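Local structure of LanC-like protein GCR2 (Arabidopsis thaliana, 3T33) at residues D61-E66 with R384-F389; L91-Q96 with M395-L400; A208-G213 with P250-D255; G238-L243 with K257-Y262; E319-R324 with T340-S345. The protein may act in abscisic acid signalling, and is a zinc-binding member of the LanC-like protein family. One frame throughout, in Å; residues are numbered along the deposited sequence.

Contact 1: residues D61-E66 with R384-F389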
# COMPACT_ATOMS: atom_id res chain seq x y z
N ASP A 61 19.09 -5.15 -3.72
CA ASP A 61 20.23 -5.23 -4.63
C ASP A 61 19.85 -5.96 -5.92
O ASP A 61 20.17 -5.50 -7.01
CB ASP A 61 21.41 -5.93 -3.95
CG ASP A 61 22.21 -5.00 -3.07
OD1 ASP A 61 21.77 -3.85 -2.86
OD2 ASP A 61 23.28 -5.42 -2.58
N LYS A 62 19.17 -7.09 -5.77
CA LYS A 62 18.74 -7.88 -6.92
C LYS A 62 17.83 -7.06 -7.83
O LYS A 62 17.95 -7.11 -9.05
CB LYS A 62 18.02 -9.15 -6.46
CG LYS A 62 17.39 -9.95 -7.58
CD LYS A 62 18.44 -10.41 -8.59
CE LYS A 62 18.00 -11.66 -9.32
NZ LYS A 62 18.73 -11.85 -10.60
N VAL A 63 16.91 -6.31 -7.22
CA VAL A 63 15.98 -5.48 -7.97
C VAL A 63 16.71 -4.35 -8.73
O VAL A 63 16.41 -4.13 -9.87
CB VAL A 63 14.86 -4.88 -7.06
CG1 VAL A 63 13.98 -3.89 -7.88
CG2 VAL A 63 13.99 -5.98 -6.51
N VAL A 64 17.65 -3.66 -8.07
CA VAL A 64 18.53 -2.68 -8.71
C VAL A 64 19.34 -3.30 -9.84
O VAL A 64 19.43 -2.71 -10.91
CB VAL A 64 19.47 -1.97 -7.73
CG1 VAL A 64 20.45 -1.05 -8.47
CG2 VAL A 64 18.66 -1.14 -6.74
N TRP A 65 19.86 -4.52 -9.64
CA TRP A 65 20.57 -5.21 -10.73
C TRP A 65 19.72 -5.31 -12.00
O TRP A 65 20.16 -4.88 -13.06
CB TRP A 65 21.10 -6.58 -10.33
CG TRP A 65 21.99 -7.10 -11.40
CD1 TRP A 65 21.73 -8.13 -12.27
CD2 TRP A 65 23.27 -6.56 -11.78
NE1 TRP A 65 22.77 -8.28 -13.14
CE2 TRP A 65 23.72 -7.32 -12.87
CE3 TRP A 65 24.08 -5.52 -11.28
CZ2 TRP A 65 24.95 -7.06 -13.49
CZ3 TRP A 65 25.31 -5.27 -11.91
CH2 TRP A 65 25.73 -6.05 -12.98
N GLU A 66 18.50 -5.82 -11.86
CA GLU A 66 17.66 -6.24 -12.97
C GLU A 66 16.98 -5.08 -13.65
O GLU A 66 16.81 -5.10 -14.84
CB GLU A 66 16.59 -7.22 -12.50
CG GLU A 66 17.10 -8.57 -12.05
CD GLU A 66 17.90 -9.29 -13.16
OE1 GLU A 66 17.58 -9.09 -14.36
OE2 GLU A 66 18.88 -10.03 -12.84
N ARG A 384 5.75 -8.85 -13.64
CA ARG A 384 7.04 -8.18 -13.63
C ARG A 384 7.73 -8.53 -12.28
O ARG A 384 7.40 -7.96 -11.22
CB ARG A 384 6.95 -6.67 -13.95
CG ARG A 384 6.40 -6.37 -15.38
CD ARG A 384 4.93 -6.68 -15.36
NE ARG A 384 4.22 -6.61 -16.62
CZ ARG A 384 2.96 -6.19 -16.75
NH1 ARG A 384 2.28 -5.78 -15.68
NH2 ARG A 384 2.38 -6.18 -17.95
N PRO A 385 8.64 -9.53 -12.33
CA PRO A 385 9.08 -10.16 -11.07
C PRO A 385 9.91 -9.22 -10.16
O PRO A 385 10.11 -9.53 -8.97
CB PRO A 385 9.90 -11.39 -11.56
CG PRO A 385 10.35 -10.96 -13.03
CD PRO A 385 9.17 -10.22 -13.53
N PHE A 386 10.34 -8.08 -10.69
CA PHE A 386 11.09 -7.16 -9.89
C PHE A 386 10.40 -5.83 -9.70
O PHE A 386 11.03 -4.88 -9.24
CB PHE A 386 12.54 -6.98 -10.45
CG PHE A 386 13.18 -8.26 -10.73
CD1 PHE A 386 13.70 -9.02 -9.70
CD2 PHE A 386 13.14 -8.80 -12.01
CE1 PHE A 386 14.24 -10.28 -9.96
CE2 PHE A 386 13.65 -10.07 -12.29
CZ PHE A 386 14.21 -10.81 -11.28
N SER A 387 9.12 -5.76 -10.03
CA SER A 387 8.39 -4.53 -9.79
C SER A 387 8.04 -4.31 -8.29
O SER A 387 8.08 -5.23 -7.45
CB SER A 387 7.12 -4.54 -10.61
OG SER A 387 6.29 -5.64 -10.28
N LEU A 388 7.68 -3.07 -7.97
CA LEU A 388 7.18 -2.73 -6.69
C LEU A 388 5.82 -3.42 -6.42
O LEU A 388 5.67 -4.07 -5.38
CB LEU A 388 7.05 -1.23 -6.61
CG LEU A 388 7.41 -0.50 -5.29
CD1 LEU A 388 6.30 0.47 -4.86
CD2 LEU A 388 7.83 -1.42 -4.12
N PHE A 389 4.83 -3.29 -7.32
CA PHE A 389 3.49 -3.80 -7.01
C PHE A 389 3.20 -5.27 -7.30
O PHE A 389 2.22 -5.81 -6.81
CB PHE A 389 2.38 -2.88 -7.52
CG PHE A 389 2.09 -1.70 -6.60
CD1 PHE A 389 3.02 -0.69 -6.42
CD2 PHE A 389 0.87 -1.61 -5.92
CE1 PHE A 389 2.78 0.38 -5.53
CE2 PHE A 389 0.59 -0.54 -5.06
CZ PHE A 389 1.56 0.46 -4.84
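F386 meets K62, V63 and E66 from the third position of a type I beta turn, R384 to S387. This turn lies in the loop ahead of helix 392-402 and rests on helix 45-69, at the periphery of the helical LanC-like fold. At R384 the backbone O opens the turn and accepts the turn bond from S387 N at 3.0 Å. P385 follows and places its CB over one face of the F386 ring, toward the rim. The opposite face belongs to E66: its CG sits 3.7 Å from the ring centroid and only 10° off the ring normal, a CH-pi contact close to the middle of the ring. With CG of F386 anti to its carbonyl carbon, chi1 -48° carries the ring to E66, and a proline and a glutamate methylene lie on its two faces. K62 comes in obliquely, CG to CE1 of F386 at 4.0 Å, while V63 points CG2 at the ring edge and lays CG1 3.4 Å from F386 O. Beyond its CG, E66 is bent at chi2, and OE2 accepts K62 NZ at 2.9 Å; R70 forms a second salt bridge to the same oxygen. The aliphatic part of E66 thus serves the ring, while its carboxylate pairs with K62 and R70. At S387 the side chain folds back over the turn, and OG gives a second hydrogen bond to R384 O, at 2.7 Å.

Contact 2: residues L91-Q96 with M395-L400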
# COMPACT_ATOMS: atom_id res chain seq x y z
N LEU A 91 14.37 2.43 -3.24
CA LEU A 91 15.66 3.04 -2.90
C LEU A 91 15.48 4.16 -1.94
O LEU A 91 16.28 4.35 -1.00
CB LEU A 91 16.38 3.52 -4.18
CG LEU A 91 17.12 2.36 -4.86
CD1 LEU A 91 17.45 2.75 -6.26
CD2 LEU A 91 18.40 2.07 -4.09
N PHE A 92 14.43 4.94 -2.19
CA PHE A 92 14.00 5.97 -1.23
C PHE A 92 13.65 5.37 0.19
O PHE A 92 14.09 5.88 1.21
CB PHE A 92 12.83 6.80 -1.78
CG PHE A 92 12.49 7.98 -0.92
CD1 PHE A 92 13.37 9.05 -0.82
CD2 PHE A 92 11.33 8.02 -0.18
CE1 PHE A 92 13.10 10.13 0.03
CE2 PHE A 92 11.06 9.10 0.69
CZ PHE A 92 11.96 10.17 0.76
N LYS A 93 12.85 4.32 0.24
CA LYS A 93 12.49 3.68 1.50
C LYS A 93 13.77 3.16 2.20
O LYS A 93 13.91 3.22 3.44
CB LYS A 93 11.60 2.49 1.17
CG LYS A 93 11.32 1.62 2.35
CD LYS A 93 9.98 1.94 3.01
CE LYS A 93 10.13 2.71 4.19
NZ LYS A 93 8.80 3.23 4.65
N SER A 94 14.70 2.66 1.42
CA SER A 94 15.95 2.18 1.96
C SER A 94 16.80 3.30 2.50
O SER A 94 17.47 3.18 3.52
CB SER A 94 16.72 1.47 0.87
OG SER A 94 17.90 0.95 1.42
N TYR A 95 16.81 4.40 1.78
CA TYR A 95 17.46 5.54 2.33
C TYR A 95 16.77 5.95 3.67
O TYR A 95 17.44 6.31 4.62
CB TYR A 95 17.44 6.71 1.30
CG TYR A 95 17.66 8.03 1.93
CD1 TYR A 95 18.92 8.37 2.47
CD2 TYR A 95 16.60 8.90 2.10
CE1 TYR A 95 19.11 9.60 3.14
CE2 TYR A 95 16.76 10.10 2.73
CZ TYR A 95 18.02 10.46 3.25
OH TYR A 95 18.14 11.67 3.88
N GLN A 96 15.44 5.94 3.72
CA GLN A 96 14.73 6.44 4.90
C GLN A 96 15.11 5.59 6.12
O GLN A 96 15.10 6.08 7.26
CB GLN A 96 13.22 6.30 4.71
CG GLN A 96 12.47 7.44 4.01
CD GLN A 96 10.90 7.25 4.16
OE1 GLN A 96 10.35 6.15 3.90
NE2 GLN A 96 10.20 8.32 4.60
N MET A 395 8.18 -6.83 -1.73
CA MET A 395 8.62 -7.69 -0.58
C MET A 395 9.76 -7.02 0.09
O MET A 395 9.74 -6.88 1.30
CB MET A 395 9.04 -9.07 -1.04
CG MET A 395 9.31 -10.05 0.09
SD MET A 395 9.79 -11.66 -0.54
CE MET A 395 10.43 -12.42 0.96
N ALA A 396 10.76 -6.56 -0.67
CA ALA A 396 11.84 -5.76 -0.00
C ALA A 396 11.31 -4.52 0.70
O ALA A 396 11.80 -4.14 1.75
CB ALA A 396 12.94 -5.32 -1.01
N TYR A 397 10.31 -3.89 0.09
CA TYR A 397 9.78 -2.66 0.61
C TYR A 397 9.10 -2.95 1.96
O TYR A 397 9.27 -2.23 2.94
CB TYR A 397 8.78 -2.09 -0.41
CG TYR A 397 8.34 -0.69 -0.07
CD1 TYR A 397 7.40 -0.45 0.97
CD2 TYR A 397 8.86 0.39 -0.77
CE1 TYR A 397 7.03 0.88 1.29
CE2 TYR A 397 8.49 1.71 -0.44
CZ TYR A 397 7.60 1.96 0.59
OH TYR A 397 7.27 3.29 0.87
N MET A 398 8.35 -4.03 2.01
CA MET A 398 7.62 -4.41 3.20
C MET A 398 8.65 -4.79 4.28
O MET A 398 8.55 -4.37 5.46
CB MET A 398 6.65 -5.57 2.85
CG MET A 398 5.76 -6.04 4.00
SD MET A 398 6.72 -7.07 5.07
CE MET A 398 6.70 -8.57 4.11
N LEU A 399 9.69 -5.51 3.87
CA LEU A 399 10.71 -5.98 4.81
C LEU A 399 11.40 -4.81 5.50
O LEU A 399 11.52 -4.77 6.78
CB LEU A 399 11.72 -6.89 4.11
CG LEU A 399 11.60 -8.42 4.05
CD1 LEU A 399 10.26 -8.96 4.52
CD2 LEU A 399 12.11 -9.03 2.66
N LEU A 400 11.80 -3.84 4.67
CA LEU A 400 12.39 -2.62 5.19
C LEU A 400 11.46 -1.91 6.17
O LEU A 400 11.90 -1.34 7.19
CB LEU A 400 12.73 -1.69 4.03
CG LEU A 400 13.90 -2.22 3.18
CD1 LEU A 400 14.13 -1.39 1.92
CD2 LEU A 400 15.23 -2.32 4.00
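K93 sends CG anti to the backbone N (chi1 172°) and then kinks at both of its next two torsions, which brings its methylenes over the phenol of Y397. The two side chains cross at about a right angle. CD stands over the ring face, 3.6 Å from the centroid and 22° off the normal, displaced toward the hydroxyl end, with CZ of Y397 3.4 Å from K93 CD; K93 CB covers Y397 CE2 at 3.6 Å. Beside this CH-pi contact, L400 slides past K93 in the opposite sense, its CB 4.0 Å from K93 CG, and its CD1 packs on CB of S94. The segments 91-96 and 395-400 of helices 84-98 and 392-402 run nearly parallel, local axes 16° and 9.8 Å apart, as neighbouring inner helices do in the alpha/alpha barrel of LanC-like proteins. At the far end, K93 NZ makes a salt bridge to D401 and a weak bond to Q96 OE1. The buried lysine thus lays its methylenes on the aromatic face, and its charge is probably balanced by D401.

Contact 3: residues A208-G213 with P250-D255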
# COMPACT_ATOMS: atom_id res chain seq x y z
N ALA A 208 -19.57 14.10 -8.30
CA ALA A 208 -19.87 12.88 -9.06
C ALA A 208 -20.37 11.71 -8.20
O ALA A 208 -21.23 10.89 -8.64
CB ALA A 208 -18.66 12.44 -9.82
N GLY A 209 -19.79 11.56 -7.01
CA GLY A 209 -20.19 10.49 -6.14
C GLY A 209 -21.65 10.66 -5.74
O GLY A 209 -22.39 9.69 -5.78
N ARG A 210 -22.01 11.87 -5.33
CA ARG A 210 -23.36 12.22 -4.92
C ARG A 210 -24.37 12.08 -6.06
O ARG A 210 -25.45 11.56 -5.85
CB ARG A 210 -23.41 13.64 -4.35
CG ARG A 210 -23.00 13.73 -2.91
CD ARG A 210 -22.44 15.08 -2.58
NE ARG A 210 -22.17 15.19 -1.14
CZ ARG A 210 -21.64 16.26 -0.55
NH1 ARG A 210 -21.29 17.33 -1.26
NH2 ARG A 210 -21.44 16.27 0.78
N GLN A 211 -24.01 12.51 -7.27
CA GLN A 211 -24.85 12.35 -8.46
C GLN A 211 -25.14 10.89 -8.76
O GLN A 211 -26.31 10.51 -9.00
CB GLN A 211 -24.18 12.97 -9.67
CG GLN A 211 -24.97 12.76 -10.98
CD GLN A 211 -24.06 12.46 -12.17
OE1 GLN A 211 -24.01 11.32 -12.64
NE2 GLN A 211 -23.31 13.47 -12.65
N LEU A 212 -24.11 10.04 -8.79
CA LEU A 212 -24.37 8.64 -9.14
C LEU A 212 -24.89 7.80 -7.94
O LEU A 212 -25.36 6.66 -8.11
CB LEU A 212 -23.15 8.00 -9.81
CG LEU A 212 -23.24 6.61 -10.40
CD1 LEU A 212 -23.85 6.66 -11.75
CD2 LEU A 212 -21.88 6.01 -10.53
N GLY A 213 -24.80 8.35 -6.73
CA GLY A 213 -25.20 7.64 -5.51
C GLY A 213 -26.55 8.10 -4.95
O GLY A 213 -27.07 9.17 -5.32
N PRO A 250 -18.76 18.90 7.38
CA PRO A 250 -19.64 17.92 8.06
C PRO A 250 -20.43 16.96 7.13
O PRO A 250 -20.35 15.72 7.29
CB PRO A 250 -20.56 18.82 8.89
CG PRO A 250 -19.66 19.98 9.28
CD PRO A 250 -18.89 20.24 8.00
N ASP A 251 -21.14 17.49 6.14
CA ASP A 251 -21.92 16.63 5.21
C ASP A 251 -21.06 15.71 4.36
O ASP A 251 -21.48 14.62 4.00
CB ASP A 251 -22.78 17.49 4.29
CG ASP A 251 -21.97 18.57 3.63
OD1 ASP A 251 -21.71 19.56 4.35
OD2 ASP A 251 -21.54 18.41 2.44
N GLU A 252 -19.84 16.15 4.02
CA GLU A 252 -18.86 15.27 3.36
C GLU A 252 -18.43 14.11 4.29
O GLU A 252 -18.33 12.96 3.87
CB GLU A 252 -17.66 16.10 2.88
CG GLU A 252 -18.01 17.03 1.69
CD GLU A 252 -17.04 18.17 1.49
OE1 GLU A 252 -16.01 18.26 2.20
OE2 GLU A 252 -17.30 19.00 0.59
N ILE A 253 -18.22 14.45 5.57
CA ILE A 253 -17.87 13.49 6.58
C ILE A 253 -19.00 12.45 6.70
O ILE A 253 -18.74 11.24 6.55
CB ILE A 253 -17.52 14.20 7.92
CG1 ILE A 253 -16.19 14.94 7.78
CG2 ILE A 253 -17.39 13.17 9.05
CD1 ILE A 253 -15.77 15.79 8.95
N LYS A 254 -20.24 12.92 6.89
CA LYS A 254 -21.44 12.01 6.82
C LYS A 254 -21.44 11.14 5.59
O LYS A 254 -21.76 9.97 5.70
CB LYS A 254 -22.81 12.75 6.89
CG LYS A 254 -23.69 12.45 8.12
CD LYS A 254 -24.66 13.62 8.48
CE LYS A 254 -23.92 14.84 9.21
NZ LYS A 254 -24.88 15.80 9.95
N ASP A 255 -21.13 11.70 4.42
CA ASP A 255 -21.21 10.90 3.19
C ASP A 255 -20.10 9.82 3.09
O ASP A 255 -20.32 8.71 2.54
CB ASP A 255 -21.21 11.81 1.97
CG ASP A 255 -22.58 12.55 1.73
OD1 ASP A 255 -23.62 12.14 2.27
OD2 ASP A 255 -22.58 13.54 0.97
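R210 reaches out from helix 195-212 to D251 and D255 in a salt-bridge network that ties the last turns of that helix to the opening turns of helix 250-265. Extended from CG to NE, the arginine crosses both aspartates at about a right angle, yet its guanidinium is turned differently to each. Toward D251 the two planes are only 28° apart, and D251 OD2 receives R210 NH2 at 2.7 Å through its anti lone pair, a little tilted from the guanidinium plane. D251 attains this with CG between its backbone N and carbonyl carbon, the crowded position. The carboxylate plane of D255 is turned 80° from that of the guanidinium, and its OD2 lies in the guanidinium plane, at the edge. E252 puts OE2 in a salt bridge with R199, while OE1 accepts from E249 N. D251 and D255, one helical turn apart, both take NH2, and the further bond from NE to D255 probably limits rotation of the group. In this side-on grip R210 NE meets D255 OD2 at 2.7 Å, the straightest bond of the three (155°), and NH2 reaches that same OD2 at 3.0 Å.

Contact 4: residues G238-L243 with K257-Y262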
# COMPACT_ATOMS: atom_id res chain seq x y z
N GLY A 238 -10.55 3.07 -1.81
CA GLY A 238 -9.42 3.92 -2.20
C GLY A 238 -9.79 5.37 -2.28
O GLY A 238 -9.01 6.27 -1.92
N ILE A 239 -11.00 5.62 -2.79
CA ILE A 239 -11.52 6.99 -2.82
C ILE A 239 -11.82 7.55 -1.44
O ILE A 239 -11.44 8.67 -1.15
CB ILE A 239 -12.81 7.08 -3.71
CG1 ILE A 239 -12.48 6.53 -5.14
CG2 ILE A 239 -13.30 8.52 -3.76
CD1 ILE A 239 -13.69 6.36 -6.09
N MET A 240 -12.56 6.80 -0.62
CA MET A 240 -12.84 7.26 0.76
C MET A 240 -11.54 7.51 1.53
O MET A 240 -11.37 8.55 2.19
CB MET A 240 -13.67 6.20 1.48
CG MET A 240 -15.01 5.92 0.77
SD MET A 240 -15.99 7.41 0.43
CE MET A 240 -16.08 7.24 -1.41
N ASN A 241 -10.62 6.56 1.36
CA ASN A 241 -9.30 6.61 1.99
C ASN A 241 -8.67 7.95 1.70
O ASN A 241 -8.40 8.72 2.63
CB ASN A 241 -8.39 5.45 1.56
CG ASN A 241 -7.04 5.46 2.29
OD1 ASN A 241 -5.98 5.70 1.70
ND2 ASN A 241 -7.08 5.19 3.54
N VAL A 242 -8.54 8.29 0.42
CA VAL A 242 -7.95 9.59 0.07
C VAL A 242 -8.74 10.75 0.68
O VAL A 242 -8.15 11.74 1.13
CB VAL A 242 -7.83 9.82 -1.49
CG1 VAL A 242 -6.88 10.96 -1.76
CG2 VAL A 242 -7.25 8.58 -2.17
N LEU A 243 -10.07 10.65 0.67
CA LEU A 243 -10.86 11.74 1.16
C LEU A 243 -10.61 11.94 2.63
O LEU A 243 -10.53 13.07 3.07
CB LEU A 243 -12.35 11.53 0.85
CG LEU A 243 -12.72 11.63 -0.65
CD1 LEU A 243 -14.16 11.26 -0.75
CD2 LEU A 243 -12.43 13.06 -1.27
N LYS A 257 -18.47 8.53 5.91
CA LYS A 257 -18.96 7.58 6.95
C LYS A 257 -20.04 6.69 6.34
O LYS A 257 -19.95 5.45 6.39
CB LYS A 257 -19.52 8.28 8.20
CG LYS A 257 -18.45 8.76 9.13
CD LYS A 257 -19.03 9.53 10.30
CE LYS A 257 -17.93 10.17 11.16
NZ LYS A 257 -18.50 11.13 12.23
N GLY A 258 -21.00 7.33 5.68
CA GLY A 258 -22.13 6.60 5.08
C GLY A 258 -21.76 5.50 4.11
O GLY A 258 -22.26 4.39 4.20
N THR A 259 -20.89 5.83 3.16
CA THR A 259 -20.39 4.86 2.15
C THR A 259 -19.67 3.72 2.82
O THR A 259 -19.80 2.58 2.42
CB THR A 259 -19.46 5.59 1.15
OG1 THR A 259 -20.17 6.70 0.61
CG2 THR A 259 -19.03 4.70 0.04
N LEU A 260 -18.90 4.02 3.87
CA LEU A 260 -18.19 2.97 4.59
C LEU A 260 -19.14 2.07 5.42
O LEU A 260 -19.01 0.86 5.36
CB LEU A 260 -17.03 3.54 5.43
CG LEU A 260 -15.82 4.16 4.71
CD1 LEU A 260 -14.89 4.71 5.71
CD2 LEU A 260 -15.11 3.14 3.87
N SER A 261 -20.09 2.64 6.16
CA SER A 261 -21.17 1.81 6.75
C SER A 261 -21.83 0.93 5.71
O SER A 261 -21.93 -0.28 5.88
CB SER A 261 -22.23 2.67 7.40
OG SER A 261 -21.57 3.52 8.30
N TYR A 262 -22.28 1.53 4.63
CA TYR A 262 -22.92 0.76 3.58
C TYR A 262 -22.14 -0.50 3.30
O TYR A 262 -22.67 -1.57 3.35
CB TYR A 262 -23.06 1.60 2.31
CG TYR A 262 -23.49 0.78 1.13
CD1 TYR A 262 -24.84 0.48 0.92
CD2 TYR A 262 -22.55 0.27 0.24
CE1 TYR A 262 -25.23 -0.28 -0.14
CE2 TYR A 262 -22.92 -0.47 -0.81
CZ TYR A 262 -24.26 -0.75 -0.99
OH TYR A 262 -24.63 -1.50 -2.05
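Two consecutive helices, 236-244 and 250-265, meet here through M240 of the first, which lies against T259 and L260 of the second. M240 and T259 cross at about a right angle: SD of M240 is 4.0 Å from T259 CB and 4.1 Å from T259 CG2, and the M240 methyl CE also reaches CG2. M240 is bent at chi2 (-52°) and again at chi3, which lays SD and CE along T259. In the alpha/alpha barrel of LanC-like proteins an inner layer of helices is wrapped by an outer one, and this pair joins the two layers. L260 runs past M240 in the opposite direction, CD2 4.1 Å from M240 CB, and its side chain also touches A301 on helix 291-305. T259 turns CG2, anti to its backbone N, to the sulfur, while OG1 is hydrogen-bonded to the backbone O of D255, one turn earlier in the same helix.

Contact 5: residues E319-R324 with T340-S345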
# COMPACT_ATOMS: atom_id res chain seq x y z
N GLU A 319 -9.28 -10.47 10.51
CA GLU A 319 -9.44 -11.94 10.67
C GLU A 319 -9.58 -12.65 9.34
O GLU A 319 -9.08 -13.73 9.16
CB GLU A 319 -10.67 -12.28 11.53
CG GLU A 319 -10.61 -11.70 12.92
CD GLU A 319 -9.46 -12.28 13.73
OE1 GLU A 319 -9.20 -13.49 13.63
OE2 GLU A 319 -8.83 -11.52 14.47
N VAL A 320 -10.25 -12.04 8.38
CA VAL A 320 -10.32 -12.61 7.04
C VAL A 320 -8.94 -12.70 6.38
O VAL A 320 -8.56 -13.73 5.77
CB VAL A 320 -11.19 -11.71 6.20
CG1 VAL A 320 -11.22 -12.20 4.74
CG2 VAL A 320 -12.57 -11.62 6.87
N VAL A 321 -8.18 -11.62 6.50
CA VAL A 321 -6.75 -11.66 6.08
C VAL A 321 -5.94 -12.73 6.85
O VAL A 321 -5.18 -13.53 6.26
CB VAL A 321 -6.12 -10.27 6.19
CG1 VAL A 321 -4.76 -10.27 5.46
CG2 VAL A 321 -7.07 -9.25 5.53
N TRP A 322 -6.14 -12.80 8.16
CA TRP A 322 -5.39 -13.81 8.90
C TRP A 322 -5.68 -15.22 8.42
O TRP A 322 -4.75 -16.04 8.31
CB TRP A 322 -5.57 -13.65 10.41
CG TRP A 322 -4.77 -14.58 11.26
CD1 TRP A 322 -5.27 -15.47 12.14
CD2 TRP A 322 -3.32 -14.69 11.34
NE1 TRP A 322 -4.24 -16.15 12.74
CE2 TRP A 322 -3.04 -15.70 12.28
CE3 TRP A 322 -2.25 -14.06 10.69
CZ2 TRP A 322 -1.71 -16.09 12.63
CZ3 TRP A 322 -0.91 -14.45 11.02
CH2 TRP A 322 -0.67 -15.45 11.99
N SER A 323 -6.93 -15.55 8.09
CA SER A 323 -7.15 -16.93 7.63
C SER A 323 -7.02 -17.15 6.14
O SER A 323 -6.61 -18.24 5.72
CB SER A 323 -8.48 -17.51 8.14
OG SER A 323 -9.56 -17.03 7.37
N ARG A 324 -7.32 -16.16 5.33
CA ARG A 324 -7.28 -16.39 3.88
C ARG A 324 -6.25 -15.52 3.15
O ARG A 324 -6.17 -15.58 1.93
CB ARG A 324 -8.67 -16.16 3.27
CG ARG A 324 -9.80 -17.14 3.73
CD ARG A 324 -11.21 -16.53 3.46
NE ARG A 324 -11.46 -16.39 2.03
CZ ARG A 324 -12.50 -15.76 1.49
NH1 ARG A 324 -13.44 -15.19 2.25
NH2 ARG A 324 -12.61 -15.73 0.18
N THR A 340 0.51 -8.22 4.57
CA THR A 340 1.20 -7.91 5.80
C THR A 340 0.81 -6.56 6.40
O THR A 340 0.66 -6.44 7.63
CB THR A 340 2.74 -7.94 5.55
OG1 THR A 340 3.05 -9.26 5.14
CG2 THR A 340 3.52 -7.65 6.81
N TYR A 341 0.63 -5.56 5.54
CA TYR A 341 0.31 -4.20 5.97
C TYR A 341 -0.99 -4.13 6.68
O TYR A 341 -1.23 -3.24 7.53
CB TYR A 341 0.31 -3.21 4.78
CG TYR A 341 1.72 -2.70 4.41
CD1 TYR A 341 2.34 -1.69 5.14
CD2 TYR A 341 2.43 -3.28 3.37
CE1 TYR A 341 3.66 -1.27 4.81
CE2 TYR A 341 3.74 -2.87 3.05
CZ TYR A 341 4.32 -1.85 3.74
OH TYR A 341 5.60 -1.41 3.41
N VAL A 342 -1.88 -5.06 6.37
CA VAL A 342 -3.10 -5.09 7.20
C VAL A 342 -2.75 -5.23 8.70
O VAL A 342 -3.23 -4.44 9.53
CB VAL A 342 -4.06 -6.24 6.77
CG1 VAL A 342 -5.23 -6.27 7.69
CG2 VAL A 342 -4.59 -5.99 5.37
N PHE A 343 -1.89 -6.18 9.04
CA PHE A 343 -1.52 -6.35 10.45
C PHE A 343 -0.77 -5.20 11.05
O PHE A 343 -1.06 -4.77 12.14
CB PHE A 343 -0.83 -7.71 10.64
CG PHE A 343 -1.59 -8.82 9.99
CD1 PHE A 343 -2.95 -8.98 10.27
CD2 PHE A 343 -0.99 -9.65 9.05
CE1 PHE A 343 -3.67 -10.02 9.70
CE2 PHE A 343 -1.68 -10.68 8.47
CZ PHE A 343 -3.04 -10.86 8.75
N LEU A 344 0.19 -4.68 10.31
CA LEU A 344 0.88 -3.43 10.63
C LEU A 344 -0.08 -2.30 10.83
O LEU A 344 0.11 -1.49 11.73
CB LEU A 344 1.83 -3.03 9.52
CG LEU A 344 2.97 -4.03 9.43
CD1 LEU A 344 3.87 -3.67 8.21
CD2 LEU A 344 3.81 -4.08 10.73
N SER A 345 -1.12 -2.24 10.04
CA SER A 345 -2.05 -1.14 10.21
C SER A 345 -2.86 -1.27 11.51
O SER A 345 -3.17 -0.28 12.16
CB SER A 345 -3.03 -1.05 9.00
OG SER A 345 -3.53 0.31 8.86
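V321 and V342 meet tip to tip, CG2 to CG2 at 4.1 Å, where helices 308-324 and 336-350 pack as an antiparallel helical hairpin, their local axes 141° apart and 9.9 Å from each other. F343, one residue further on, slides past V321, its CZ 3.8 Å from V321 CG1, and enters the angle between V321 and W322. There the edge of the indole faces the phenyl ring in an offset edge-to-face pair: the six-membered ring of W322 and that of F343 are 5.7 Å apart at their centroids, with planes at 84°. W322 CE3 approaches F343 CZ at 3.8 Å, and that same CZ points near its ring plane at W322 N, 3.7 Å away. A second shell sits on helix 353-375, where F362 packs edge-to-face with F343 and R358 makes a cation-pi contact with the indole. R358 is itself in a salt bridge with E319. The indole is also held on its polar side, where W322 NE1 donates to E17 OE2.

The contacts form two groups round the barrel. Contacts 1 and 2 touch, L388 CD2 lying 3.9 Å from Y397 CB, and contact 2 passes on to contact 5 where Y341 OH reaches Y397 CD1 at 3.2 Å. D401 spans that junction, OD1 salt-bridged to K93 and OD2 hydrogen-bonded to Y341. Contacts 3 and 4, centres 10 Å apart, share helix 250-265 on the opposite side of the chain's centre from contacts 1 and 2; contacts 1 and 3 lie about 40 Å apart by centres. Contact 5 lies outside the zinc site of C288, C333 and H334, the V342 side chain about 13 Å from the metal, and C333 and H334 lie between its two helices in sequence.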